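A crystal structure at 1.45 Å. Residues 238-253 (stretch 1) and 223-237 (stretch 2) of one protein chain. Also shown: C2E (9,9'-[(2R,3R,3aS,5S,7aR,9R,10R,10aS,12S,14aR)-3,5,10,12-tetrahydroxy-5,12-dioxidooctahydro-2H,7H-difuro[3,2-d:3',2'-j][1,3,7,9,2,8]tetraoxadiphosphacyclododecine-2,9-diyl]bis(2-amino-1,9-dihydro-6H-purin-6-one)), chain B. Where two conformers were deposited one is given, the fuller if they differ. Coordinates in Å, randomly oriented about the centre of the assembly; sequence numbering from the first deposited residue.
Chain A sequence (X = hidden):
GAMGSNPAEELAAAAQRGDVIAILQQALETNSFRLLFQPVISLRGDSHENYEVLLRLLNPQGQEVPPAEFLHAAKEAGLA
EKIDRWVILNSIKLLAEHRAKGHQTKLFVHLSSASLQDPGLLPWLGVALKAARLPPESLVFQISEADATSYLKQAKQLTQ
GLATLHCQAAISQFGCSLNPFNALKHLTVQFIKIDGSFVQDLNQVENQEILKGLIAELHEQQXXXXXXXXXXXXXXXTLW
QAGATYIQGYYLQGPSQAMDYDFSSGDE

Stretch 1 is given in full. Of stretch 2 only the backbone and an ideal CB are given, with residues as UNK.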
ATOM      1  N   THR A 238      -3.085  22.675   0.493  1.00 31.72           N
ATOM      2  CA  THR A 238      -2.929  22.598   1.938  1.00 32.36           C
ATOM      3  C   THR A 238      -1.850  21.589   2.314  1.00 31.63           C
ATOM      4  O   THR A 238      -1.022  21.841   3.192  1.00 33.71           O
ATOM      5  CB  THR A 238      -4.244  22.193   2.636  1.00 37.73           C
ATOM      6  OG1 THR A 238      -5.246  23.188   2.387  1.00 42.75           O
ATOM      7  CG2 THR A 238      -4.040  22.046   4.140  1.00 44.88           C
ATOM      8  N   LEU A 239      -1.871  20.447   1.631  1.00 33.19           N
ATOM      9  CA  LEU A 239      -0.928  19.371   1.908  1.00 32.36           C
ATOM     10  C   LEU A 239       0.470  19.780   1.511  1.00 28.15           C
ATOM     11  O   LEU A 239       1.443  19.483   2.195  1.00 29.72           O
ATOM     12  CB  LEU A 239      -1.323  18.106   1.154  1.00 28.60           C
ATOM     13  CG  LEU A 239      -2.544  17.431   1.754  1.00 28.13           C
ATOM     14  CD1 LEU A 239      -3.107  16.349   0.832  1.00 26.05           C
ATOM     15  CD2 LEU A 239      -2.203  16.894   3.142  1.00 39.25           C
ATOM     16  N   TRP A 240       0.572  20.493   0.396  0.60 30.54           N
ATOM     17  CA  TRP A 240       1.859  20.977  -0.071  0.60 28.59           C
ATOM     18  C   TRP A 240       2.459  21.962   0.938  0.60 32.29           C
ATOM     19  O   TRP A 240       3.657  21.911   1.232  0.60 30.60           O
ATOM     20  CB  TRP A 240       1.700  21.616  -1.460  0.60 29.40           C
ATOM     21  CG  TRP A 240       2.959  21.640  -2.277  0.60 28.35           C
ATOM     22  CD1 TRP A 240       3.288  20.799  -3.299  0.60 33.66           C
ATOM     23  CD2 TRP A 240       4.048  22.558  -2.144  0.60 31.64           C
ATOM     24  NE1 TRP A 240       4.517  21.136  -3.813  0.60 34.41           N
ATOM     25  CE2 TRP A 240       5.007  22.212  -3.120  0.60 31.25           C
ATOM     26  CE3 TRP A 240       4.302  23.644  -1.304  0.60 35.67           C
ATOM     27  CZ2 TRP A 240       6.200  22.911  -3.273  0.60 36.36           C
ATOM     28  CZ3 TRP A 240       5.491  24.334  -1.455  0.60 39.23           C
ATOM     29  CH2 TRP A 240       6.426  23.964  -2.430  0.60 37.71           C
ATOM     30  N   GLN A 241       1.626  22.844   1.490  1.00 32.38           N
ATOM     31  CA  GLN A 241       2.093  23.798   2.487  1.00 37.55           C
ATOM     32  C   GLN A 241       2.365  23.145   3.839  1.00 36.10           C
ATOM     33  O   GLN A 241       3.224  23.602   4.593  1.00 39.29           O
ATOM     34  CB  GLN A 241       1.095  24.944   2.623  1.00 43.23           C
ATOM     35  CG  GLN A 241       0.903  25.678   1.316  1.00 47.21           C
ATOM     36  CD  GLN A 241       2.168  26.380   0.839  1.00 58.24           C
ATOM     37  OE1 GLN A 241       2.430  26.465  -0.362  1.00 54.02           O
ATOM     38  NE2 GLN A 241       2.949  26.896   1.778  1.00 52.70           N
ATOM     39  N   ALA A 242       1.641  22.065   4.132  1.00 33.86           N
ATOM     40  CA  ALA A 242       1.848  21.317   5.370  1.00 37.61           C
ATOM     41  C   ALA A 242       3.125  20.469   5.315  1.00 39.98           C
ATOM     42  O   ALA A 242       3.584  19.954   6.337  1.00 39.96           O
ATOM     43  CB  ALA A 242       0.634  20.458   5.687  1.00 42.09           C
ATOM     44  N   GLY A 243       3.698  20.326   4.123  1.00 34.58           N
ATOM     45  CA  GLY A 243       4.973  19.645   3.968  1.00 32.52           C
ATOM     46  C   GLY A 243       4.917  18.163   3.610  1.00 30.39           C
ATOM     47  O   GLY A 243       5.951  17.483   3.614  1.00 29.82           O
ATOM     48  N   ALA A 244       3.740  17.659   3.267  1.00 29.24           N
ATOM     49  CA  ALA A 244       3.610  16.251   2.856  1.00 24.70           C
ATOM     50  C   ALA A 244       4.672  15.890   1.815  1.00 29.11           C
ATOM     51  O   ALA A 244       4.892  16.648   0.855  1.00 27.11           O
ATOM     52  CB  ALA A 244       2.235  16.011   2.276  1.00 26.84           C
ATOM     53  N   THR A 245       5.325  14.733   1.954  1.00 23.82           N
ATOM     54  CA  THR A 245       6.323  14.369   0.945  1.00 22.57           C
ATOM     55  C   THR A 245       5.720  13.780  -0.337  1.00 21.91           C
ATOM     56  O   THR A 245       6.307  13.925  -1.414  1.00 24.34           O
ATOM     57  CB  THR A 245       7.478  13.481   1.470  1.00 27.42           C
ATOM     58  OG1 THR A 245       6.959  12.535   2.391  1.00 30.39           O
ATOM     59  CG2 THR A 245       8.514  14.334   2.194  1.00 37.68           C
ATOM     60  N   TYR A 246       4.562  13.124  -0.207  1.00 22.70           N
ATOM     61  CA  TYR A 246       3.851  12.544  -1.329  1.00 21.72           C
ATOM     62  C   TYR A 246       2.357  12.704  -1.142  1.00 22.13           C
ATOM     63  O   TYR A 246       1.863  12.759  -0.008  1.00 22.72           O
ATOM     64  CB  TYR A 246       4.102  11.026  -1.456  1.00 22.46           C
ATOM     65  CG  TYR A 246       5.538  10.600  -1.615  1.00 21.98           C
ATOM     66  CD1 TYR A 246       6.078  10.362  -2.870  1.00 24.01           C
ATOM     67  CD2 TYR A 246       6.339  10.372  -0.497  1.00 23.61           C
ATOM     68  CE1 TYR A 246       7.403   9.960  -3.018  1.00 23.84           C
ATOM     69  CE2 TYR A 246       7.656   9.982  -0.638  1.00 24.23           C
ATOM     70  CZ  TYR A 246       8.172   9.758  -1.897  1.00 23.94           C
ATOM     71  OH  TYR A 246       9.486   9.348  -2.045  1.00 26.29           O
ATOM     72  N   ILE A 247       1.655  12.768  -2.272  1.00 22.48           N
ATOM     73  CA  ILE A 247       0.201  12.774  -2.269  1.00 22.73           C
ATOM     74  C   ILE A 247      -0.378  11.795  -3.293  1.00 20.52           C
ATOM     75  O   ILE A 247       0.306  11.339  -4.217  1.00 23.10           O
ATOM     76  CB  ILE A 247      -0.360  14.205  -2.496  1.00 23.45           C
ATOM     77  CG1 ILE A 247       0.153  14.766  -3.823  1.00 24.38           C
ATOM     78  CG2 ILE A 247      -0.033  15.104  -1.299  1.00 24.46           C
ATOM     79  CD1 ILE A 247      -0.476  16.126  -4.186  1.00 26.40           C
ATOM     80  N   GLN A 248      -1.649  11.457  -3.102  1.00 22.22           N
ATOM     81  CA  GLN A 248      -2.351  10.529  -3.959  1.00 21.68           C
ATOM     82  C   GLN A 248      -3.835  10.880  -3.896  1.00 21.46           C
ATOM     83  O   GLN A 248      -4.318  11.375  -2.867  1.00 23.57           O
ATOM     84  CB  GLN A 248      -2.140   9.099  -3.445  1.00 23.16           C
ATOM     85  CG  GLN A 248      -2.597   8.021  -4.404  1.00 24.04           C
ATOM     86  CD  GLN A 248      -2.702   6.675  -3.720  1.00 23.05           C
ATOM     87  OE1 GLN A 248      -3.259   6.567  -2.632  1.00 24.97           O
ATOM     88  NE2 GLN A 248      -2.181   5.649  -4.363  1.00 24.59           N
ATOM     89  N   GLY A 249      -4.550  10.618  -4.986  1.00 23.75           N
ATOM     90  CA  GLY A 249      -5.988  10.823  -4.979  1.00 23.29           C
ATOM     91  C   GLY A 249      -6.577  10.914  -6.362  1.00 24.93           C
ATOM     92  O   GLY A 249      -5.857  11.015  -7.355  1.00 26.36           O
ATOM     93  N   TYR A 250      -7.903  10.846  -6.421  1.00 26.64           N
ATOM     94  CA  TYR A 250      -8.615  10.996  -7.682  1.00 31.15           C
ATOM     95  C   TYR A 250      -8.245  12.292  -8.416  1.00 30.98           C
ATOM     96  O   TYR A 250      -8.242  12.329  -9.645  1.00 34.56           O
ATOM     97  CB  TYR A 250     -10.133  10.945  -7.450  1.00 30.60           C
ATOM     98  CG  TYR A 250     -10.689   9.604  -7.028  1.00 31.37           C
ATOM     99  CD1 TYR A 250     -11.846   9.526  -6.259  1.00 34.37           C
ATOM    100  CD2 TYR A 250     -10.070   8.413  -7.397  1.00 33.08           C
ATOM    101  CE1 TYR A 250     -12.366   8.298  -5.866  1.00 37.31           C
ATOM    102  CE2 TYR A 250     -10.586   7.186  -7.009  1.00 36.91           C
ATOM    103  CZ  TYR A 250     -11.735   7.133  -6.250  1.00 37.34           C
ATOM    104  OH  TYR A 250     -12.247   5.910  -5.862  1.00 39.04           O
ATOM    105  N   TYR A 251      -7.948  13.347  -7.663  1.00 31.19           N
ATOM    106  CA  TYR A 251      -7.586  14.643  -8.260  1.00 30.42           C
ATOM    107  C   TYR A 251      -6.330  14.549  -9.132  1.00 32.24           C
ATOM    108  O   TYR A 251      -6.221  15.230 -10.154  1.00 36.25           O
ATOM    109  CB  TYR A 251      -7.403  15.720  -7.188  1.00 34.42           C
ATOM    110  CG  TYR A 251      -7.429  17.140  -7.726  1.00 39.31           C
ATOM    111  CD1 TYR A 251      -6.252  17.849  -7.940  1.00 38.34           C
ATOM    112  CD2 TYR A 251      -8.635  17.768  -8.014  1.00 35.58           C
ATOM    113  CE1 TYR A 251      -6.277  19.151  -8.432  1.00 40.40           C
ATOM    114  CE2 TYR A 251      -8.672  19.073  -8.507  1.00 40.09           C
ATOM    115  CZ  TYR A 251      -7.489  19.755  -8.710  1.00 42.89           C
ATOM    116  OH  TYR A 251      -7.525  21.049  -9.195  1.00 46.39           O
ATOM    117  N   LEU A 252      -5.388  13.702  -8.728  0.50 29.24           N
ATOM    118  CA  LEU A 252      -4.170  13.478  -9.495  0.50 30.33           C
ATOM    119  C   LEU A 252      -4.411  12.441 -10.585  0.50 31.56           C
ATOM    120  O   LEU A 252      -4.201  12.707 -11.772  0.50 33.36           O
ATOM    121  CB  LEU A 252      -3.033  13.039  -8.566  0.50 28.41           C
ATOM    122  CG  LEU A 252      -2.763  14.068  -7.468  0.50 31.52           C
ATOM    123  CD1 LEU A 252      -1.965  13.472  -6.325  0.50 31.34           C
ATOM    124  CD2 LEU A 252      -2.052  15.287  -8.058  0.50 29.65           C
ATOM    125  N   GLN A 253      -4.850  11.254 -10.175  1.00 28.06           N
ATOM    126  CA  GLN A 253      -5.290  10.219 -11.100  1.00 28.11           C
ATOM    127  C   GLN A 253      -5.866   9.090 -10.268  1.00 29.68           C
ATOM    128  O   GLN A 253      -5.289   8.726  -9.241  1.00 27.30           O
ATOM    129  CB  GLN A 253      -4.161   9.682 -11.978  1.00 28.20           C
ATOM    130  CG  GLN A 253      -4.702   8.812 -13.122  1.00 31.23           C
ATOM    131  CD  GLN A 253      -3.698   7.816 -13.664  1.00 33.16           C
ATOM    132  OE1 GLN A 253      -3.753   6.626 -13.343  1.00 37.70           O
ATOM    133  NE2 GLN A 253      -2.768   8.292 -14.475  1.00 34.91           N
ATOM    134  N   UNK A 223      10.245   9.751   8.799  1.00 25.38           N
ATOM    135  CA  UNK A 223       9.381   8.947   7.940  1.00 23.20           C
ATOM    136  C   UNK A 223       8.843   9.802   6.813  1.00 22.64           C
ATOM    137  O   UNK A 223       8.484  10.968   7.024  1.00 26.54           O
ATOM    138  CB  UNK A 223       8.232   8.330   8.739  1.00 23.20           C
ATOM    139  N   UNK A 224       8.808   9.235   5.616  1.00 22.63           N
ATOM    140  CA  UNK A 224       8.197   9.907   4.468  1.00 21.52           C
ATOM    141  C   UNK A 224       6.682   9.857   4.556  1.00 24.62           C
ATOM    142  O   UNK A 224       6.096   8.778   4.610  1.00 24.04           O
ATOM    143  CB  UNK A 224       8.668   9.271   3.158  1.00 21.52           C
ATOM    144  N   UNK A 225       6.035  11.015   4.562  1.00 21.46           N
ATOM    145  CA  UNK A 225       4.580  11.054   4.627  1.00 20.80           C
ATOM    146  C   UNK A 225       3.924  10.918   3.255  1.00 22.57           C
ATOM    147  O   UNK A 225       4.378  11.502   2.269  1.00 23.39           O
ATOM    148  CB  UNK A 225       4.127  12.358   5.286  1.00 20.80           C
ATOM    149  N   UNK A 226       2.865  10.121   3.202  1.00 21.58           N
ATOM    150  CA  UNK A 226       2.018  10.047   2.013  1.00 21.73           C
ATOM    151  C   UNK A 226       0.611  10.414   2.461  1.00 24.55           C
ATOM    152  O   UNK A 226       0.084   9.834   3.408  1.00 22.94           O
ATOM    153  CB  UNK A 226       2.061   8.663   1.362  1.00 21.73           C
ATOM    154  N   UNK A 227       0.000  11.393   1.800  1.00 22.84           N
ATOM    155  CA  UNK A 227      -1.367  11.766   2.136  1.00 22.91           C
ATOM    156  C   UNK A 227      -2.285  11.456   0.976  1.00 23.47           C
ATOM    157  O   UNK A 227      -2.134  12.006  -0.115  1.00 23.45           O
ATOM    158  CB  UNK A 227      -1.456  13.248   2.507  1.00 22.91           C
ATOM    159  N   UNK A 228      -3.233  10.548   1.188  1.00 22.95           N
ATOM    160  CA  UNK A 228      -4.121  10.135   0.111  1.00 23.62           C
ATOM    161  C   UNK A 228      -5.454  10.887   0.125  1.00 24.86           C
ATOM    162  O   UNK A 228      -5.651  11.817   0.918  1.00 24.50           O
ATOM    163  CB  UNK A 228      -4.377   8.629   0.203  1.00 23.62           C
ATOM    164  N   UNK A 229      -6.355  10.453  -0.749  1.00 24.12           N
ATOM    165  CA  UNK A 229      -7.712  11.014  -0.860  1.00 26.10           C
ATOM    166  C   UNK A 229      -7.723  12.487  -1.274  1.00 27.79           C
ATOM    167  O   UNK A 229      -8.634  13.238  -0.917  1.00 28.98           O
ATOM    168  CB  UNK A 229      -8.444  10.861   0.475  1.00 26.10           C
ATOM    169  N   UNK A 230      -6.708  12.904  -2.020  1.00 25.31           N
ATOM    170  CA  UNK A 230      -6.702  14.264  -2.554  1.00 25.81           C
ATOM    171  C   UNK A 230      -7.722  14.342  -3.689  1.00 26.46           C
ATOM    172  O   UNK A 230      -7.555  13.717  -4.733  1.00 26.11           O
ATOM    173  CB  UNK A 230      -5.307  14.663  -3.040  1.00 25.81           C
ATOM    174  N   UNK A 231      -8.791  15.108  -3.475  1.00 28.03           N
ATOM    175  CA  UNK A 231      -9.831  15.239  -4.495  1.00 27.10           C
ATOM    176  C   UNK A 231     -10.085  16.681  -4.910  1.00 32.89           C
ATOM    177  O   UNK A 231     -11.010  16.934  -5.683  1.00 33.88           O
ATOM    178  CB  UNK A 231     -11.135  14.622  -3.986  1.00 27.10           C
ATOM    179  N   UNK A 232      -9.270  17.611  -4.419  1.00 30.57           N
ATOM    180  CA  UNK A 232      -9.488  19.042  -4.676  1.00 33.94           C
ATOM    181  C   UNK A 232      -8.182  19.828  -4.658  1.00 38.72           C
ATOM    182  O   UNK A 232      -7.214  19.425  -4.007  1.00 33.43           O
ATOM    183  CB  UNK A 232     -10.453  19.624  -3.641  1.00 33.94           C
ATOM    184  N   UNK A 233      -8.173  20.959  -5.358  1.00 33.76           N
ATOM    185  CA  UNK A 233      -7.018  21.854  -5.372  1.00 32.08           C
ATOM    186  C   UNK A 233      -6.705  22.428  -3.994  1.00 35.61           C
ATOM    187  O   UNK A 233      -5.531  22.555  -3.629  1.00 31.62           O
ATOM    188  CB  UNK A 233      -7.258  22.997  -6.361  1.00 32.08           C
ATOM    189  N   UNK A 234      -7.737  22.773  -3.224  1.00 32.37           N
ATOM    190  CA  UNK A 234      -7.522  23.310  -1.884  1.00 32.89           C
ATOM    191  C   UNK A 234      -6.807  22.295  -1.002  1.00 31.69           C
ATOM    192  O   UNK A 234      -5.952  22.646  -0.192  1.00 32.67           O
ATOM    193  CB  UNK A 234      -8.854  23.716  -1.249  1.00 32.89           C
ATOM    194  N   UNK A 235      -7.183  21.028  -1.143  1.00 37.20           N
ATOM    195  CA  UNK A 235      -6.534  20.001  -0.348  1.00 35.17           C
ATOM    196  C   UNK A 235      -5.101  19.759  -0.829  1.00 28.05           C
ATOM    197  O   UNK A 235      -4.186  19.699  -0.004  1.00 30.42           O
ATOM    198  CB  UNK A 235      -7.341  18.702  -0.402  1.00 35.17           C
ATOM    199  N   UNK A 236      -4.913  19.663  -2.141  1.00 29.63           N
ATOM    200  CA  UNK A 236      -3.563  19.557  -2.708  1.00 28.19           C
ATOM    201  C   UNK A 236      -2.673  20.678  -2.177  1.00 32.63           C
ATOM    202  O   UNK A 236      -1.577  20.438  -1.673  1.00 29.31           O
ATOM    203  CB  UNK A 236      -3.614  19.602  -4.236  1.00 28.19           C
ATOM    204  N   UNK A 237      -3.151  21.912  -2.265  1.00 33.92           N
ATOM    205  CA  UNK A 237      -2.363  23.056  -1.806  1.00 31.68           C
ATOM    206  C   UNK A 237      -2.092  23.070  -0.304  1.00 32.70           C
ATOM    207  O   UNK A 237      -0.993  23.433   0.128  1.00 33.26           O
ATOM    208  CB  UNK A 237      -3.079  24.351  -2.194  1.00 31.68           C
TER
HETATM  209  P1  C2E B 900      -7.004   1.269   1.061  1.00 26.53           P
HETATM  210  O2P C2E B 900      -5.842   1.913   1.949  1.00 35.94           O
HETATM  211  O1P C2E B 900      -8.272   1.841   1.560  1.00 45.66           O
HETATM  212  O5' C2E B 900      -6.976   1.692  -0.475  1.00 39.66           O
HETATM  213  C5' C2E B 900      -7.535   2.974  -0.822  1.00 33.20           C
HETATM  214  C4' C2E B 900      -8.994   2.901  -1.321  1.00 26.96           C
HETATM  215  O4' C2E B 900      -9.417   4.231  -1.707  1.00 26.51           O
HETATM  216  C3' C2E B 900      -8.946   2.097  -2.614  1.00 24.86           C
HETATM  217  O3' C2E B 900     -10.131   1.293  -2.716  1.00 22.26           O
HETATM  218  C2' C2E B 900      -8.844   3.167  -3.727  1.00 26.46           C
HETATM  219  O2' C2E B 900      -9.415   2.764  -4.957  1.00 29.30           O
HETATM  220  C1' C2E B 900      -9.656   4.303  -3.105  1.00 24.07           C
HETATM  221  N9  C2E B 900      -9.301   5.635  -3.571  1.00 25.74           N
HETATM  222  C8  C2E B 900      -8.148   6.013  -4.219  1.00 28.31           C
HETATM  223  N7  C2E B 900      -8.108   7.322  -4.317  1.00 27.53           N
HETATM  224  C5  C2E B 900      -9.242   7.836  -3.756  1.00 25.77           C
HETATM  225  C6  C2E B 900      -9.736   9.149  -3.585  1.00 28.14           C
HETATM  226  O6  C2E B 900      -9.107  10.151  -3.928  1.00 26.79           O
HETATM  227  N1  C2E B 900     -10.933   9.269  -2.992  1.00 29.93           N
HETATM  228  C2  C2E B 900     -11.644   8.188  -2.574  1.00 34.87           C
HETATM  229  N2  C2E B 900     -12.858   8.392  -1.971  1.00 38.87           N
HETATM  230  N3  C2E B 900     -11.197   6.963  -2.725  1.00 32.40           N
HETATM  231  C4  C2E B 900     -10.009   6.765  -3.299  1.00 25.32           C
HETATM  232  P11 C2E B 900      -9.936  -0.239  -3.170  1.00 22.13           P
HETATM  233  O21 C2E B 900     -11.365  -0.886  -3.283  1.00 25.37           O
HETATM  234  O11 C2E B 900      -9.100  -0.331  -4.384  1.00 24.95           O
HETATM  235  O5A C2E B 900      -9.105  -0.896  -1.989  1.00 21.85           O
HETATM  236  C5A C2E B 900      -9.685  -0.951  -0.679  1.00 22.65           C
HETATM  237  C4A C2E B 900      -8.803  -1.765   0.265  1.00 21.67           C
HETATM  238  O4A C2E B 900      -8.689  -3.107  -0.234  1.00 21.59           O
HETATM  239  C3A C2E B 900      -7.361  -1.267   0.382  1.00 24.28           C
HETATM  240  O3A C2E B 900      -7.204  -0.266   1.379  1.00 25.12           O
HETATM  241  C2A C2E B 900      -6.665  -2.533   0.885  1.00 21.33           C
HETATM  242  O2A C2E B 900      -6.949  -2.739   2.280  1.00 23.31           O
HETATM  243  C1A C2E B 900      -7.426  -3.627   0.128  1.00 21.14           C
HETATM  244  N91 C2E B 900      -6.690  -3.959  -1.085  1.00 20.76           N
HETATM  245  C81 C2E B 900      -6.793  -3.399  -2.327  1.00 21.80           C
HETATM  246  N71 C2E B 900      -5.951  -3.999  -3.123  1.00 20.90           N
HETATM  247  C51 C2E B 900      -5.322  -5.012  -2.455  1.00 21.56           C
HETATM  248  C61 C2E B 900      -4.371  -6.001  -2.778  1.00 19.94           C
HETATM  249  O61 C2E B 900      -3.798  -6.057  -3.873  1.00 22.69           O
HETATM  250  N11 C2E B 900      -4.029  -6.847  -1.771  1.00 20.23           N
HETATM  251  C21 C2E B 900      -4.565  -6.770  -0.514  1.00 20.31           C
HETATM  252  N21 C2E B 900      -4.132  -7.633   0.452  1.00 23.07           N
HETATM  253  N31 C2E B 900      -5.427  -5.842  -0.190  1.00 21.11           N
HETATM  254  C41 C2E B 900      -5.817  -4.987  -1.143  1.00 20.14           C

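Position 223 has nothing of stretch 1 within reach of its CB, so almost anything polar or flexible would do; it is Lys223, whose end leads away.

Position 224 opens an extended run. Its CB points toward stretch 1, 4.0 Å from Tyr246 CE2, at the edge of that ring, which favours an aliphatic group. Leu224 makes this apolar contact through its CB.

At 225 the CB lies sideways, near Ala244 CA and Thr245 OG1, and Thr245 N needs an acceptor. A small hydroxyl or a short amide or acid could serve. Ser225 OG accepts from Thr245 N at 3.0 Å, while Ser225 O takes Thr245 OG1 at 2.8 Å and Tyr246 N at 3.0 Å.

Positions 226 and 227 pair in parallel with Tyr246 and Ile247; being successive strand residues, they send their side chains to different faces. The CB of 226 sits 4.2 Å from Tyr246 CB, a place for a beta-branched or other apolar residue: Ile226 packs CG1 3.9 Å from Tyr246 CB. On the face of Ile247, the CB of 227 is 3.8 Å from Leu239 CD2, a snug site for valine or isoleucine. Val227 sets CG1 3.4 Å from Leu239 CD2, and its N donates to Tyr246 O at 2.9 Å.

No stretch 1 acceptor bonds the nitrogen of 228, and its phi of -97° is tolerable for proline among others. Pro228 brings its CA 3.2 Å from Gln248 O. Position 229 has positive phi, where glycine or asparagine would be easy; its CB points away from stretch 1, but a long side chain can turn back to the nearby guanine, which a flat apolar ring could cover. C2E N3 lies over one face of the Phe229 ring.

The CB of 230 is 3.4 Å from Gln248 O and 4.8 Å from Leu239 CD1, calling for a compact aliphatic. Val230 CG2 meets Leu239 CD1 at 3.4 Å; Val230 N donates to Gln248 O at 3.0 Å, and Val230 O accepts from Tyr251 N at 3.0 Å. A CB on Gly249 would strike that same Val230 O.

Position 231 points away from stretch 1, but guanine N1 offers a donor within reach of an acid. Glu231 OE1 accepts from C2E N1 at 2.7 Å.

Position 232 precedes a helix, suiting Ser, Thr, Asp or Asn; Ser232 OG accepts from the backbone N of 235 at 3.3 Å, a capping bond. At 233 the CB is 3.4 Å from Tyr251 OH; a small residue suits, though others are not excluded. It is Ala233. Positions 234 and 235 point away and are permissive; Ser234 O accepts Thr238 OG1 at 2.7 Å, and Val235 CG1 still reaches Leu239 CD1 at 3.7 Å.

The CB of 236 points away, yet a long aliphatic can reach Ile247 and Tyr251; Leu236 comes nearer at its end, CG 3.6 Å from Ile247 CD1. At 237 the CB points away overall, in a helix running on into Thr238, so many helix formers would suit; Ala237 O accepts from Gln241 N at 3.0 Å.

Stretch 2, residues 223-237: KLSIVPFVESASVLA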
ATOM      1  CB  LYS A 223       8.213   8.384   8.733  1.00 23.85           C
ATOM      2  CG  LYS A 223       8.603   7.559   9.968  1.00 24.74           C
ATOM      3  CD  LYS A 223       9.597   6.472   9.625  1.00 23.78           C
ATOM      4  CE  LYS A 223       9.805   5.544  10.832  1.00 27.54           C
ATOM      5  NZ  LYS A 223      10.851   4.546  10.563  1.00 27.96           N
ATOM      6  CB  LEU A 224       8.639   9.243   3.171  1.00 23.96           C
ATOM      7  CG  LEU A 224      10.156   9.220   2.953  1.00 25.44           C
ATOM      8  CD1 LEU A 224      10.548   8.150   1.961  1.00 27.82           C
ATOM      9  CD2 LEU A 224      10.584  10.591   2.476  1.00 27.88           C
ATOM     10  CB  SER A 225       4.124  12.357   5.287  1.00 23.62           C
ATOM     11  OG  SER A 225       4.678  13.489   4.618  1.00 23.46           O
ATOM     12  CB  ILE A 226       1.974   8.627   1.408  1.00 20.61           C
ATOM     13  CG1 ILE A 226       3.388   8.125   1.089  1.00 24.61           C
ATOM     14  CG2 ILE A 226       1.071   8.632   0.187  1.00 22.97           C
ATOM     15  CD1 ILE A 226       3.459   6.635   0.685  1.00 22.04           C
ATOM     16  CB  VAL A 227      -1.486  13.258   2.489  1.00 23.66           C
ATOM     17  CG1 VAL A 227      -2.905  13.583   2.891  1.00 26.73           C
ATOM     18  CG2 VAL A 227      -0.545  13.585   3.640  1.00 25.63           C
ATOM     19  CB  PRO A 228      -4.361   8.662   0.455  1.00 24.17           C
ATOM     20  CG  PRO A 228      -4.443   8.682   1.951  1.00 23.74           C
ATOM     21  CD  PRO A 228      -3.435   9.738   2.404  1.00 22.74           C
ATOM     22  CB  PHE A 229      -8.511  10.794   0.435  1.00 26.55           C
ATOM     23  CG  PHE A 229      -9.054   9.390   0.585  1.00 30.26           C
ATOM     24  CD1 PHE A 229     -10.421   9.156   0.572  1.00 42.56           C
ATOM     25  CD2 PHE A 229      -8.200   8.311   0.724  1.00 36.21           C
ATOM     26  CE1 PHE A 229     -10.929   7.870   0.703  1.00 46.78           C
ATOM     27  CE2 PHE A 229      -8.703   7.010   0.856  1.00 34.65           C
ATOM     28  CZ  PHE A 229     -10.066   6.799   0.843  1.00 40.64           C
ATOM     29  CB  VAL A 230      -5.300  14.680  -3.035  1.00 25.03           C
ATOM     30  CG1 VAL A 230      -5.347  16.102  -3.636  1.00 28.36           C
ATOM     31  CG2 VAL A 230      -4.303  14.626  -1.887  1.00 26.47           C
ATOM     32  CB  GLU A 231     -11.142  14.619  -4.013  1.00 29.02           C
ATOM     33  CG  GLU A 231     -10.998  13.138  -3.618  1.00 30.60           C
ATOM     34  CD  GLU A 231     -12.334  12.439  -3.474  1.00 42.69           C
ATOM     35  OE1 GLU A 231     -12.427  11.498  -2.658  1.00 37.87           O
ATOM     36  OE2 GLU A 231     -13.293  12.832  -4.170  1.00 57.26           O
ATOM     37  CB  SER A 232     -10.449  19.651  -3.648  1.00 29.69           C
ATOM     38  OG  SER A 232      -9.916  19.662  -2.336  1.00 35.56           O
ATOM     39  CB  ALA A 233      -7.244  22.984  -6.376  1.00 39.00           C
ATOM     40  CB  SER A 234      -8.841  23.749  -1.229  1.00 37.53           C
ATOM     41  OG  SER A 234      -9.614  22.635  -0.808  1.00 46.42           O
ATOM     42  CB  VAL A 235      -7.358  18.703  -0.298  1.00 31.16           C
ATOM     43  CG1 VAL A 235      -6.529  17.593   0.315  1.00 30.18           C
ATOM     44  CG2 VAL A 235      -8.619  18.939   0.530  1.00 34.82           C
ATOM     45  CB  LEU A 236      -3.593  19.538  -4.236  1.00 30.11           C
ATOM     46  CG  LEU A 236      -2.296  19.114  -4.946  1.00 30.79           C
ATOM     47  CD1 LEU A 236      -2.574  18.730  -6.386  1.00 34.97           C
ATOM     48  CD2 LEU A 236      -1.209  20.177  -4.876  1.00 36.03           C
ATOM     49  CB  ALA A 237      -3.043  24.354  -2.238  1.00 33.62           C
TER
HETATM   50  O   HOH W   1      -5.705   8.126  -2.488  1.00 25.90           O
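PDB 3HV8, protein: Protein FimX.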